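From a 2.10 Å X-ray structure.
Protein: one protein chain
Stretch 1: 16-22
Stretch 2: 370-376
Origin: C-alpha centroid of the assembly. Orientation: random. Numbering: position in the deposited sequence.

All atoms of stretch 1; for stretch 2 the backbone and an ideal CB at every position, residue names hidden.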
# COMPACT_ATOMS: atom_id res chain seq x y z
N ALA A 16 3.53 38.17 -11.41
CA ALA A 16 2.85 39.04 -10.49
C ALA A 16 3.01 38.82 -8.99
O ALA A 16 3.06 39.79 -8.22
CB ALA A 16 1.40 39.25 -10.90
N PHE A 17 3.08 37.56 -8.56
CA PHE A 17 3.19 37.27 -7.15
C PHE A 17 4.23 36.24 -6.79
O PHE A 17 4.59 35.37 -7.59
CB PHE A 17 1.84 36.74 -6.67
CG PHE A 17 0.74 37.73 -6.85
CD1 PHE A 17 0.09 37.87 -8.08
CD2 PHE A 17 0.34 38.52 -5.78
CE1 PHE A 17 -0.94 38.81 -8.22
CE2 PHE A 17 -0.69 39.45 -5.91
CZ PHE A 17 -1.33 39.59 -7.14
N ASP A 18 4.65 36.36 -5.54
CA ASP A 18 5.65 35.48 -4.93
C ASP A 18 5.07 34.20 -4.32
O ASP A 18 5.75 33.17 -4.21
CB ASP A 18 6.40 36.26 -3.83
CG ASP A 18 7.56 37.05 -4.34
OD1 ASP A 18 7.75 37.21 -5.53
OD2 ASP A 18 8.36 37.47 -3.37
N GLN A 19 3.80 34.27 -3.90
CA GLN A 19 3.15 33.15 -3.28
C GLN A 19 2.49 32.14 -4.21
O GLN A 19 1.45 32.44 -4.80
CB GLN A 19 2.12 33.59 -2.23
CG GLN A 19 1.15 32.43 -1.89
CD GLN A 19 1.74 31.46 -0.88
OE1 GLN A 19 2.29 31.89 0.14
NE2 GLN A 19 1.64 30.15 -1.15
N PRO A 20 3.07 30.93 -4.28
CA PRO A 20 2.54 29.86 -5.12
C PRO A 20 1.21 29.29 -4.66
O PRO A 20 0.97 29.08 -3.48
CB PRO A 20 3.56 28.74 -5.09
CG PRO A 20 4.78 29.29 -4.35
CD PRO A 20 4.42 30.64 -3.77
N LEU A 21 0.32 29.08 -5.63
CA LEU A 21 -1.00 28.52 -5.40
C LEU A 21 -1.00 27.15 -6.04
O LEU A 21 -0.62 27.00 -7.19
CB LEU A 21 -2.12 29.40 -5.95
CG LEU A 21 -2.01 30.85 -5.47
CD1 LEU A 21 -3.16 31.68 -6.03
CD2 LEU A 21 -2.04 30.94 -3.94
N LEU A 22 -1.40 26.13 -5.30
CA LEU A 22 -1.39 24.81 -5.89
C LEU A 22 -2.65 24.03 -5.67
O LEU A 22 -3.06 23.87 -4.53
CB LEU A 22 -0.33 23.94 -5.19
CG LEU A 22 1.10 24.19 -5.63
CD1 LEU A 22 2.00 23.50 -4.59
CD2 LEU A 22 1.31 23.51 -6.98
N UNK A 370 -8.43 36.84 -1.65
CA UNK A 370 -7.41 37.51 -2.40
C UNK A 370 -6.78 36.60 -3.42
O UNK A 370 -6.50 36.98 -4.56
CB UNK A 370 -6.34 38.07 -1.46
N UNK A 371 -6.56 35.37 -3.00
CA UNK A 371 -5.99 34.38 -3.86
C UNK A 371 -6.95 34.13 -5.03
O UNK A 371 -6.57 34.06 -6.21
CB UNK A 371 -5.70 33.09 -3.09
N UNK A 372 -8.22 34.00 -4.67
CA UNK A 372 -9.28 33.73 -5.63
C UNK A 372 -9.36 34.75 -6.73
O UNK A 372 -9.40 34.42 -7.90
CB UNK A 372 -10.63 33.66 -4.91
N UNK A 373 -9.35 35.99 -6.32
CA UNK A 373 -9.40 37.12 -7.22
C UNK A 373 -8.21 37.09 -8.16
O UNK A 373 -8.24 37.33 -9.36
CB UNK A 373 -9.44 38.43 -6.44
N UNK A 374 -7.08 36.83 -7.58
CA UNK A 374 -5.91 36.80 -8.42
C UNK A 374 -6.08 35.77 -9.54
O UNK A 374 -5.75 36.03 -10.69
CB UNK A 374 -4.67 36.49 -7.58
N UNK A 375 -6.61 34.59 -9.20
CA UNK A 375 -6.80 33.58 -10.22
C UNK A 375 -7.93 33.90 -11.17
O UNK A 375 -7.78 33.81 -12.38
CB UNK A 375 -7.05 32.22 -9.56
N UNK A 376 -9.06 34.33 -10.63
CA UNK A 376 -10.19 34.68 -11.46
C UNK A 376 -9.80 35.73 -12.49
O UNK A 376 -10.14 35.61 -13.64
CB UNK A 376 -11.35 35.18 -10.60

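Stretch 2 is about two turns of a helix, with phi/psi near -60/-45 throughout.

Position 370 has an ideal CB with nothing of stretch 1 within 5.5 Å. Many side chains would suit it, polar ones included. The residue is Asp370, and it makes no contact with stretch 1.

At position 371 CA-to-CB points sideways. The ideal CB lies 4.1 Å from Leu21 CD1, so the near surface is apolar. A small or medium side chain, apolar or polar, could lie along the leucine. The residue is Asp371, with chi1 in m. Its OD1 comes within 3.9 Å of Leu21 CD2, a van der Waals contact, since the leucine side chain offers no polar group. Its OD2 is hydrogen-bonded to a residue just outside the stretches.

At position 372 CA-to-CB points away from stretch 1. Side chains of any size or polarity would suit as far as stretch 1 is concerned. The residue is Ile372.

At position 373 CA-to-CB points sideways, and no atom of stretch 1 is within 5.5 Å of the ideal CB. Stretch 1 leaves the choice wide. The residue is Arg373. Its end comes nearer than its CB, but Arg373 NH2 is still 6.0 Å from Phe17 CZ.

At position 374 CA-to-CB points toward stretch 1. The ideal CB is 4.4 Å from Phe17 CE1 and 5.3 Å from Leu21 CD1. Beyond it, a gap runs between the phenyl ring and the leucine to the backbone carbonyl of Gln19. Leucine or methionine could use the apolar walls; arginine could also reach the oxygen comfortably, lysine only at full stretch. The residue is Arg374, extended through chi2 to chi4. NH1 donates a hydrogen bond to Gln19 O at 2.6 Å, with an N-H...O angle of 164°, and the oxygen lies near the guanidinium plane. The flat group is sandwiched: Phe17 CD1 is 3.4 Å from Arg374 NE over one face, and Leu21 CG is 3.7 Å from Arg374 NH1 over the opposite face. Lower down, Arg374 CD sits over the Phe17 ring in a CH-pi contact. NH2 is hydrogen-bonded elsewhere in the structure.

At position 375 CA-to-CB points sideways, with the ideal CB 5.3 Å from Leu21 CD1. A modest apolar side chain, such as valine, isoleucine or leucine, could close that distance. The residue is Val375, whose CG1 packs 4.0 Å from Leu21 CD1.

Position 376 is out of reach of stretch 1, so any side chain would suit. The residue is Ala376.

Stretch 2 (370-376) DDIRRVA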
# COMPACT_ATOMS: atom_id res chain seq x y z
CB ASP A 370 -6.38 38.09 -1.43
CG ASP A 370 -7.01 39.25 -0.73
OD1 ASP A 370 -7.98 39.85 -1.18
OD2 ASP A 370 -6.45 39.51 0.44
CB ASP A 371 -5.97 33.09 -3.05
CG ASP A 371 -5.12 33.26 -1.85
OD1 ASP A 371 -3.97 33.66 -1.91
OD2 ASP A 371 -5.78 32.99 -0.75
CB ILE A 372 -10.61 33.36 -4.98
CG1 ILE A 372 -10.42 32.01 -4.28
CG2 ILE A 372 -11.71 33.31 -6.04
CD1 ILE A 372 -11.56 31.62 -3.34
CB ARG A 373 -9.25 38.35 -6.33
CG ARG A 373 -10.24 39.47 -6.57
CD ARG A 373 -9.85 40.77 -5.86
NE ARG A 373 -8.82 41.52 -6.58
CZ ARG A 373 -7.52 41.58 -6.25
NH1 ARG A 373 -7.02 40.95 -5.18
NH2 ARG A 373 -6.70 42.30 -7.02
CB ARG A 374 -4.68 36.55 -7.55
CG ARG A 374 -3.55 35.79 -8.23
CD ARG A 374 -2.44 35.36 -7.27
NE ARG A 374 -1.30 34.75 -7.96
CZ ARG A 374 -0.31 34.13 -7.35
NH1 ARG A 374 -0.27 34.02 -6.02
NH2 ARG A 374 0.67 33.61 -8.09
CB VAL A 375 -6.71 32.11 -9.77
CG1 VAL A 375 -6.42 31.95 -8.28
CG2 VAL A 375 -7.71 31.10 -10.36
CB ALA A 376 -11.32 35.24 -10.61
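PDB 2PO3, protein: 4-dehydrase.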